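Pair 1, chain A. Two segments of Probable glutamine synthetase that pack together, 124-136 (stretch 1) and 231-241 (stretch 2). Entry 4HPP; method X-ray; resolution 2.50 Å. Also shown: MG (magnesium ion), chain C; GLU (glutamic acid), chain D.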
# COMPACT_ATOMS: atom_id res chain seq x y z
N LEU A 124 7.63 -15.98 -60.01
CA LEU A 124 8.24 -16.03 -58.67
C LEU A 124 7.29 -15.62 -57.49
O LEU A 124 6.66 -14.56 -57.52
CB LEU A 124 9.49 -15.15 -58.66
CG LEU A 124 10.35 -15.21 -59.91
CD1 LEU A 124 11.58 -14.34 -59.76
CD2 LEU A 124 10.76 -16.65 -60.14
N GLN A 125 7.17 -16.50 -56.49
CA GLN A 125 6.54 -16.19 -55.22
C GLN A 125 7.63 -15.62 -54.32
O GLN A 125 8.76 -16.09 -54.35
CB GLN A 125 6.04 -17.46 -54.55
CG GLN A 125 5.40 -18.47 -55.48
CD GLN A 125 3.89 -18.31 -55.65
OE1 GLN A 125 3.43 -17.41 -56.35
NE2 GLN A 125 3.12 -19.22 -55.02
N VAL A 126 7.29 -14.63 -53.50
CA VAL A 126 8.27 -14.11 -52.53
C VAL A 126 8.00 -14.53 -51.11
O VAL A 126 6.92 -14.28 -50.56
CB VAL A 126 8.45 -12.60 -52.65
CG1 VAL A 126 9.49 -12.14 -51.63
CG2 VAL A 126 8.93 -12.29 -54.08
N ILE A 127 8.99 -15.17 -50.51
CA ILE A 127 8.83 -15.77 -49.21
C ILE A 127 9.85 -15.10 -48.35
O ILE A 127 11.05 -15.17 -48.67
CB ILE A 127 9.19 -17.26 -49.24
CG1 ILE A 127 8.28 -18.03 -50.20
CG2 ILE A 127 9.13 -17.83 -47.84
CD1 ILE A 127 7.04 -18.66 -49.58
N ALA A 128 9.38 -14.49 -47.26
CA ALA A 128 10.24 -13.72 -46.39
C ALA A 128 9.84 -13.78 -44.92
O ALA A 128 8.67 -14.03 -44.56
CB ALA A 128 10.34 -12.25 -46.84
N ALA A 129 10.85 -13.53 -44.10
CA ALA A 129 10.69 -13.39 -42.65
C ALA A 129 11.68 -12.33 -42.13
O ALA A 129 12.86 -12.30 -42.52
CB ALA A 129 10.85 -14.74 -41.96
N PHE A 130 11.15 -11.41 -41.34
CA PHE A 130 11.91 -10.37 -40.62
C PHE A 130 12.25 -10.86 -39.18
O PHE A 130 11.36 -11.36 -38.46
CB PHE A 130 11.08 -9.11 -40.50
CG PHE A 130 10.77 -8.42 -41.78
CD1 PHE A 130 11.46 -7.24 -42.13
CD2 PHE A 130 9.75 -8.88 -42.60
CE1 PHE A 130 11.14 -6.53 -43.29
CE2 PHE A 130 9.43 -8.19 -43.77
CZ PHE A 130 10.12 -7.00 -44.13
N GLU A 131 13.51 -10.71 -38.78
CA GLU A 131 13.94 -11.06 -37.44
C GLU A 131 14.10 -9.73 -36.75
O GLU A 131 14.69 -8.81 -37.32
CB GLU A 131 15.29 -11.80 -37.43
CG GLU A 131 15.32 -13.23 -38.01
CD GLU A 131 16.71 -13.90 -37.83
OE1 GLU A 131 16.77 -15.13 -38.03
OE2 GLU A 131 17.74 -13.24 -37.46
N HIS A 132 13.60 -9.65 -35.51
CA HIS A 132 13.53 -8.41 -34.80
C HIS A 132 14.26 -8.47 -33.50
O HIS A 132 14.09 -9.44 -32.75
CB HIS A 132 12.10 -8.05 -34.56
CG HIS A 132 11.35 -7.60 -35.82
ND1 HIS A 132 10.39 -8.37 -36.42
CD2 HIS A 132 11.37 -6.38 -36.51
CE1 HIS A 132 9.87 -7.69 -37.46
NE2 HIS A 132 10.48 -6.48 -37.52
N GLU A 133 15.10 -7.45 -33.22
CA GLU A 133 15.73 -7.37 -31.92
C GLU A 133 15.24 -6.09 -31.20
O GLU A 133 14.92 -5.07 -31.84
CB GLU A 133 17.24 -7.42 -32.05
CG GLU A 133 17.81 -8.78 -32.42
CD GLU A 133 19.25 -8.69 -32.91
OE1 GLU A 133 19.74 -7.54 -33.17
OE2 GLU A 133 19.90 -9.76 -33.06
N PHE A 134 15.13 -6.16 -29.88
CA PHE A 134 14.64 -5.04 -29.11
C PHE A 134 15.18 -5.04 -27.67
O PHE A 134 15.70 -6.08 -27.15
CB PHE A 134 13.09 -5.03 -29.13
CG PHE A 134 12.44 -6.26 -28.46
CD1 PHE A 134 12.17 -7.43 -29.21
CD2 PHE A 134 12.06 -6.22 -27.12
CE1 PHE A 134 11.60 -8.51 -28.63
CE2 PHE A 134 11.46 -7.33 -26.54
CZ PHE A 134 11.26 -8.47 -27.28
N SER A 135 15.02 -3.91 -27.02
CA SER A 135 15.39 -3.72 -25.63
C SER A 135 14.13 -3.86 -24.89
O SER A 135 13.10 -3.31 -25.34
CB SER A 135 15.86 -2.26 -25.35
OG SER A 135 17.16 -1.98 -25.87
N LEU A 136 14.20 -4.55 -23.75
CA LEU A 136 13.10 -4.64 -22.79
C LEU A 136 13.48 -3.88 -21.54
O LEU A 136 14.36 -4.31 -20.80
CB LEU A 136 12.75 -6.10 -22.45
CG LEU A 136 11.47 -6.30 -21.64
CD1 LEU A 136 10.28 -5.79 -22.42
CD2 LEU A 136 11.21 -7.75 -21.27
N VAL A 231 25.06 -2.47 -27.52
CA VAL A 231 24.77 -3.35 -28.65
C VAL A 231 23.53 -2.87 -29.42
O VAL A 231 22.53 -2.46 -28.82
CB VAL A 231 24.54 -4.80 -28.18
CG1 VAL A 231 24.47 -5.77 -29.38
CG2 VAL A 231 25.66 -5.19 -27.19
N THR A 232 23.63 -2.90 -30.75
CA THR A 232 22.67 -2.32 -31.65
C THR A 232 21.52 -3.34 -31.90
O THR A 232 21.72 -4.53 -31.71
CB THR A 232 23.35 -1.96 -33.01
OG1 THR A 232 24.22 -3.01 -33.44
CG2 THR A 232 24.21 -0.75 -32.90
N ASN A 233 20.34 -2.84 -32.33
CA ASN A 233 19.16 -3.63 -32.58
C ASN A 233 19.04 -3.70 -34.11
O ASN A 233 18.71 -2.69 -34.78
CB ASN A 233 17.86 -3.02 -31.96
CG ASN A 233 17.82 -3.01 -30.40
OD1 ASN A 233 18.05 -4.03 -29.72
ND2 ASN A 233 17.46 -1.82 -29.82
N GLY A 234 19.31 -4.87 -34.68
CA GLY A 234 19.15 -5.10 -36.11
C GLY A 234 17.77 -5.64 -36.46
O GLY A 234 16.99 -5.97 -35.58
N VAL A 235 17.47 -5.65 -37.75
CA VAL A 235 16.35 -6.32 -38.33
C VAL A 235 17.00 -7.08 -39.47
O VAL A 235 17.77 -6.51 -40.21
CB VAL A 235 15.28 -5.34 -38.87
CG1 VAL A 235 14.35 -6.02 -39.90
CG2 VAL A 235 14.44 -4.75 -37.75
N HIS A 236 16.72 -8.37 -39.63
CA HIS A 236 17.28 -9.13 -40.73
C HIS A 236 16.19 -9.73 -41.54
O HIS A 236 15.25 -10.31 -41.01
CB HIS A 236 18.21 -10.26 -40.28
CG HIS A 236 19.42 -9.80 -39.52
ND1 HIS A 236 20.05 -10.59 -38.63
CD2 HIS A 236 20.10 -8.56 -39.50
CE1 HIS A 236 21.09 -9.91 -38.07
NE2 HIS A 236 21.12 -8.67 -38.60
N LEU A 237 16.32 -9.64 -42.84
CA LEU A 237 15.25 -10.07 -43.69
C LEU A 237 15.79 -11.31 -44.38
O LEU A 237 16.82 -11.20 -45.03
CB LEU A 237 14.94 -8.93 -44.67
CG LEU A 237 14.03 -9.12 -45.85
CD1 LEU A 237 12.67 -9.66 -45.38
CD2 LEU A 237 13.87 -7.79 -46.55
N HIS A 238 15.15 -12.47 -44.19
CA HIS A 238 15.44 -13.71 -44.94
C HIS A 238 14.52 -13.83 -46.09
O HIS A 238 13.31 -13.79 -45.91
CB HIS A 238 15.22 -14.92 -44.06
CG HIS A 238 16.17 -15.00 -42.92
ND1 HIS A 238 17.39 -15.61 -43.03
CD2 HIS A 238 16.08 -14.51 -41.63
CE1 HIS A 238 18.06 -15.51 -41.86
NE2 HIS A 238 17.25 -14.85 -40.98
N LEU A 239 15.08 -13.93 -47.28
CA LEU A 239 14.28 -14.07 -48.51
C LEU A 239 14.63 -15.33 -49.26
O LEU A 239 15.81 -15.65 -49.43
CB LEU A 239 14.44 -12.88 -49.43
CG LEU A 239 13.73 -11.66 -48.86
CD1 LEU A 239 14.30 -10.36 -49.43
CD2 LEU A 239 12.24 -11.77 -49.14
N SER A 240 13.59 -16.09 -49.59
CA SER A 240 13.70 -17.20 -50.52
C SER A 240 12.74 -16.87 -51.67
O SER A 240 11.80 -16.07 -51.51
CB SER A 240 13.42 -18.56 -49.85
OG SER A 240 12.04 -18.82 -49.64
N LEU A 241 13.06 -17.41 -52.84
CA LEU A 241 12.28 -17.19 -54.06
C LEU A 241 11.81 -18.54 -54.58
O LEU A 241 12.64 -19.43 -54.72
CB LEU A 241 13.17 -16.50 -55.11
CG LEU A 241 13.31 -14.98 -55.07
CD1 LEU A 241 13.90 -14.46 -56.38
CD2 LEU A 241 11.97 -14.33 -54.82
MG MG C . 20.09 -11.83 -33.69
N GLU D . 22.44 -6.95 -33.13
CA GLU D . 23.03 -7.19 -34.51
C GLU D . 22.57 -6.22 -35.62
O GLU D . 22.49 -5.01 -35.43
CB GLU D . 22.76 -8.62 -34.95
CG GLU D . 23.54 -9.64 -34.17
CD GLU D . 23.09 -11.04 -34.48
OE1 GLU D . 23.91 -11.77 -35.06
OE2 GLU D . 21.93 -11.39 -34.17
OXT GLU D . 22.25 -6.61 -36.75
O HOH W 1 20.10 -13.38 -38.64
O HOH W 2 14.46 -4.69 -34.56

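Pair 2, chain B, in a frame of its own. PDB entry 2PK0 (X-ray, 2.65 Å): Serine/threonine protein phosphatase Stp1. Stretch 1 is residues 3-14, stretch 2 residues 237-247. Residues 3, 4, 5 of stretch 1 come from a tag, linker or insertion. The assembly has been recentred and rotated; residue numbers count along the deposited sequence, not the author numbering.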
# COMPACT_ATOMS: atom_id res chain seq x y z
N LYS B 3 -16.68 -9.93 15.55
CA LYS B 3 -16.40 -10.75 14.37
C LYS B 3 -17.22 -10.34 13.13
O LYS B 3 -18.45 -10.29 13.18
CB LYS B 3 -16.59 -12.24 14.68
N LYS B 4 -16.51 -10.03 12.05
CA LYS B 4 -17.11 -9.76 10.73
C LYS B 4 -16.45 -10.64 9.70
O LYS B 4 -15.24 -10.73 9.66
CB LYS B 4 -16.88 -8.31 10.30
CG LYS B 4 -17.54 -7.27 11.17
CD LYS B 4 -18.90 -6.89 10.68
CE LYS B 4 -19.36 -5.64 11.41
NZ LYS B 4 -18.41 -4.52 11.17
N TYR B 5 -17.25 -11.28 8.86
CA TYR B 5 -16.71 -12.02 7.73
C TYR B 5 -16.22 -11.02 6.68
O TYR B 5 -16.89 -10.02 6.40
CB TYR B 5 -17.75 -12.99 7.15
N MET B 6 -15.02 -11.26 6.15
CA MET B 6 -14.37 -10.32 5.26
C MET B 6 -13.69 -11.01 4.11
O MET B 6 -12.96 -11.97 4.32
CB MET B 6 -13.35 -9.51 6.03
CG MET B 6 -13.90 -8.19 6.47
SD MET B 6 -12.73 -7.34 7.51
CE MET B 6 -13.87 -6.44 8.57
N GLU B 7 -13.91 -10.51 2.90
CA GLU B 7 -13.34 -11.13 1.72
C GLU B 7 -12.16 -10.31 1.25
O GLU B 7 -12.29 -9.08 1.09
CB GLU B 7 -14.38 -11.28 0.60
CG GLU B 7 -13.91 -12.18 -0.51
CD GLU B 7 -14.77 -12.13 -1.78
OE1 GLU B 7 -15.83 -11.45 -1.77
OE2 GLU B 7 -14.36 -12.77 -2.79
N ILE B 8 -11.02 -10.96 1.03
CA ILE B 8 -9.83 -10.27 0.54
C ILE B 8 -9.52 -10.64 -0.93
O ILE B 8 -9.55 -11.81 -1.29
CB ILE B 8 -8.60 -10.63 1.41
CG1 ILE B 8 -8.83 -10.23 2.87
CG2 ILE B 8 -7.31 -9.97 0.88
CD1 ILE B 8 -7.64 -10.66 3.80
N SER B 9 -9.22 -9.65 -1.76
CA SER B 9 -8.81 -9.91 -3.14
C SER B 9 -7.48 -9.20 -3.49
O SER B 9 -7.37 -7.98 -3.35
CB SER B 9 -9.90 -9.43 -4.09
OG SER B 9 -9.64 -9.79 -5.43
N LEU B 10 -6.49 -9.97 -3.96
CA LEU B 10 -5.18 -9.42 -4.34
C LEU B 10 -4.98 -9.50 -5.85
O LEU B 10 -5.33 -10.50 -6.45
CB LEU B 10 -4.05 -10.20 -3.65
CG LEU B 10 -4.01 -10.35 -2.12
CD1 LEU B 10 -2.75 -11.06 -1.75
CD2 LEU B 10 -4.06 -9.05 -1.36
N LEU B 11 -4.43 -8.46 -6.46
CA LEU B 11 -4.10 -8.51 -7.88
C LEU B 11 -2.92 -7.61 -8.18
O LEU B 11 -2.83 -6.48 -7.67
CB LEU B 11 -5.29 -8.08 -8.77
CG LEU B 11 -5.14 -8.28 -10.31
CD1 LEU B 11 -4.86 -9.75 -10.67
CD2 LEU B 11 -6.32 -7.78 -11.11
N THR B 12 -2.01 -8.10 -9.02
CA THR B 12 -0.97 -7.23 -9.56
C THR B 12 -0.95 -7.30 -11.08
O THR B 12 -1.27 -8.34 -11.66
CB THR B 12 0.45 -7.52 -8.98
OG1 THR B 12 1.34 -6.52 -9.47
CG2 THR B 12 0.96 -8.89 -9.40
N ASP B 13 -0.58 -6.19 -11.71
CA ASP B 13 -0.45 -6.10 -13.16
C ASP B 13 0.76 -5.25 -13.53
O ASP B 13 1.06 -4.25 -12.88
CB ASP B 13 -1.70 -5.50 -13.81
CG ASP B 13 -1.72 -5.71 -15.31
OD1 ASP B 13 -2.30 -6.72 -15.76
OD2 ASP B 13 -1.15 -4.90 -16.06
N ILE B 14 1.42 -5.65 -14.61
CA ILE B 14 2.65 -5.02 -15.03
C ILE B 14 2.38 -3.62 -15.56
O ILE B 14 3.18 -2.72 -15.31
CB ILE B 14 3.44 -5.94 -16.04
CG1 ILE B 14 4.89 -5.50 -16.22
CG2 ILE B 14 2.74 -6.08 -17.40
CD1 ILE B 14 5.72 -6.56 -16.89
N ASN B 237 3.35 0.07 -12.94
CA ASN B 237 2.82 -1.15 -12.35
C ASN B 237 1.62 -0.83 -11.48
O ASN B 237 1.64 0.13 -10.72
CB ASN B 237 3.88 -1.84 -11.49
CG ASN B 237 5.18 -2.09 -12.23
OD1 ASN B 237 6.26 -1.97 -11.65
ND2 ASN B 237 5.09 -2.46 -13.50
N ILE B 238 0.56 -1.61 -11.62
CA ILE B 238 -0.67 -1.42 -10.84
C ILE B 238 -0.83 -2.60 -9.91
O ILE B 238 -0.65 -3.73 -10.34
CB ILE B 238 -1.88 -1.43 -11.74
CG1 ILE B 238 -1.55 -0.73 -13.07
CG2 ILE B 238 -3.03 -0.81 -11.05
CD1 ILE B 238 -2.39 -1.22 -14.23
N THR B 239 -1.14 -2.34 -8.65
CA THR B 239 -1.20 -3.41 -7.64
C THR B 239 -2.22 -3.04 -6.60
O THR B 239 -2.15 -1.96 -6.04
CB THR B 239 0.18 -3.61 -6.99
OG1 THR B 239 1.07 -4.19 -7.96
CG2 THR B 239 0.09 -4.56 -5.82
N VAL B 240 -3.22 -3.91 -6.38
CA VAL B 240 -4.36 -3.56 -5.53
C VAL B 240 -4.74 -4.69 -4.57
O VAL B 240 -4.84 -5.86 -4.97
CB VAL B 240 -5.62 -3.15 -6.37
CG1 VAL B 240 -6.68 -2.52 -5.49
CG2 VAL B 240 -5.28 -2.18 -7.48
N ALA B 241 -4.93 -4.35 -3.30
CA ALA B 241 -5.63 -5.24 -2.36
C ALA B 241 -7.00 -4.66 -2.05
O ALA B 241 -7.12 -3.49 -1.66
CB ALA B 241 -4.85 -5.40 -1.09
N LEU B 242 -8.04 -5.47 -2.21
CA LEU B 242 -9.38 -5.04 -1.85
C LEU B 242 -9.89 -5.91 -0.74
O LEU B 242 -9.72 -7.13 -0.80
CB LEU B 242 -10.34 -5.15 -3.02
CG LEU B 242 -10.18 -4.23 -4.21
CD1 LEU B 242 -11.03 -4.79 -5.33
CD2 LEU B 242 -10.61 -2.82 -3.87
N VAL B 243 -10.49 -5.29 0.28
CA VAL B 243 -11.17 -6.00 1.35
C VAL B 243 -12.64 -5.55 1.40
O VAL B 243 -12.91 -4.37 1.58
CB VAL B 243 -10.53 -5.75 2.73
CG1 VAL B 243 -11.10 -6.71 3.78
CG2 VAL B 243 -9.00 -5.87 2.67
N TYR B 244 -13.58 -6.47 1.25
CA TYR B 244 -15.01 -6.18 1.36
C TYR B 244 -15.58 -6.69 2.69
O TYR B 244 -15.30 -7.82 3.08
CB TYR B 244 -15.77 -6.80 0.18
CG TYR B 244 -17.28 -6.70 0.31
CD1 TYR B 244 -17.92 -5.45 0.28
CD2 TYR B 244 -18.07 -7.83 0.45
CE1 TYR B 244 -19.28 -5.35 0.39
CE2 TYR B 244 -19.43 -7.73 0.58
CZ TYR B 244 -20.03 -6.49 0.55
OH TYR B 244 -21.38 -6.39 0.68
N VAL B 245 -16.37 -5.87 3.37
CA VAL B 245 -16.88 -6.23 4.70
C VAL B 245 -18.30 -6.76 4.60
O VAL B 245 -19.24 -5.99 4.38
CB VAL B 245 -16.85 -5.03 5.65
CG1 VAL B 245 -17.25 -5.43 7.03
CG2 VAL B 245 -15.46 -4.44 5.69
N GLU B 246 -18.44 -8.07 4.76
CA GLU B 246 -19.71 -8.76 4.46
C GLU B 246 -20.83 -8.44 5.43
O GLU B 246 -20.59 -8.17 6.61
CB GLU B 246 -19.51 -10.27 4.34
CG GLU B 246 -18.68 -10.69 3.12
CD GLU B 246 -18.58 -12.20 2.92
OE1 GLU B 246 -18.25 -12.93 3.89
OE2 GLU B 246 -18.82 -12.66 1.78
N SER B 247 -22.06 -8.48 4.90
CA SER B 247 -23.27 -8.17 5.66
C SER B 247 -24.02 -9.45 6.03
O SER B 247 -23.60 -10.20 6.92
CB SER B 247 -24.20 -7.26 4.84
OG SER B 247 -23.46 -6.26 4.15

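The sharpest difference lies at one matched position, G234(A) in pair 1 and V240(B) in pair 2. G234(A) has no side chain, and an ideal CB there would come within 2.1 Å of OXT of the bound glutamic acid, a clash. V240(B) carries a valine side chain in the t rotamer at the same backbone site, its CA 0.5 Å away after superposition. The matched partners, E133(A) and L11(B), also differ. E133(A) accepts a hydrogen bond from G234(A) N to its OE1 at 3.1 Å, receives another at OE1 from the glutamic acid N at 2.8 Å, and binds magnesium through OE2 at 2.2 Å. L11(B) instead makes a reciprocal backbone pair with V240(B): L11(B) N to V240(B) O is 3.0 Å, and V240(B) N to L11(B) O is 2.9 Å. In pair 1 the backbone link here is a single weak bond, E133(A) N to G234(A) O at 3.4 Å.

The common frame is two antiparallel strands, with angles between N-to-C directions of 163° and 167° and closest axis approaches of 4.5 and 4.7 Å. Fourteen central residues superpose with an RMSD of 0.5 Å. The hydrogen-bonded pair E131(A)–H236(A) matches S9(B)–L242(B), and A129(A)–H238(A) matches E7(B)–Y244(B). Their bonds are comparable: H238(A) N to A129(A) O is 2.8 Å, and Y244(B) N to E7(B) O is 2.9 Å.

At F130(A)–L237(A), matched by I8(B)–V243(B), both contacts are apolar but differently filled. L237(A) CD1 lies 3.8 Å from the centroid of the F130(A) ring and 9° off its normal, a CH-pi contact over the face. Pair 2 has a looser aliphatic approach, I8(B) CG1 to V243(B) CG1 at 4.3 Å. At the next pair on the same face, two residues back along stretch 1, the small residue is on stretch 1 in pair 1 and the long one opposite: A128(A) CB meets L239(A) CD2 at 3.0 Å, very close for carbons. Pair 2 reverses the sizes, with M6(B) CE 3.8 Å from V245(B) CG1.

The other face shows the chemical contrast. E131(A) OE1 takes a weak hydrogen bond from H238(A) NE2 at 3.0 Å, while a water links E131(A) OE2 (2.6 Å from its oxygen) to H236(A) ND1 (2.8 Å). At the matching sites, S9(B) and L242(B) approach through their CB atoms at 4.4 Å, and the end of the Y244(B) side chain leads away from stretch 1.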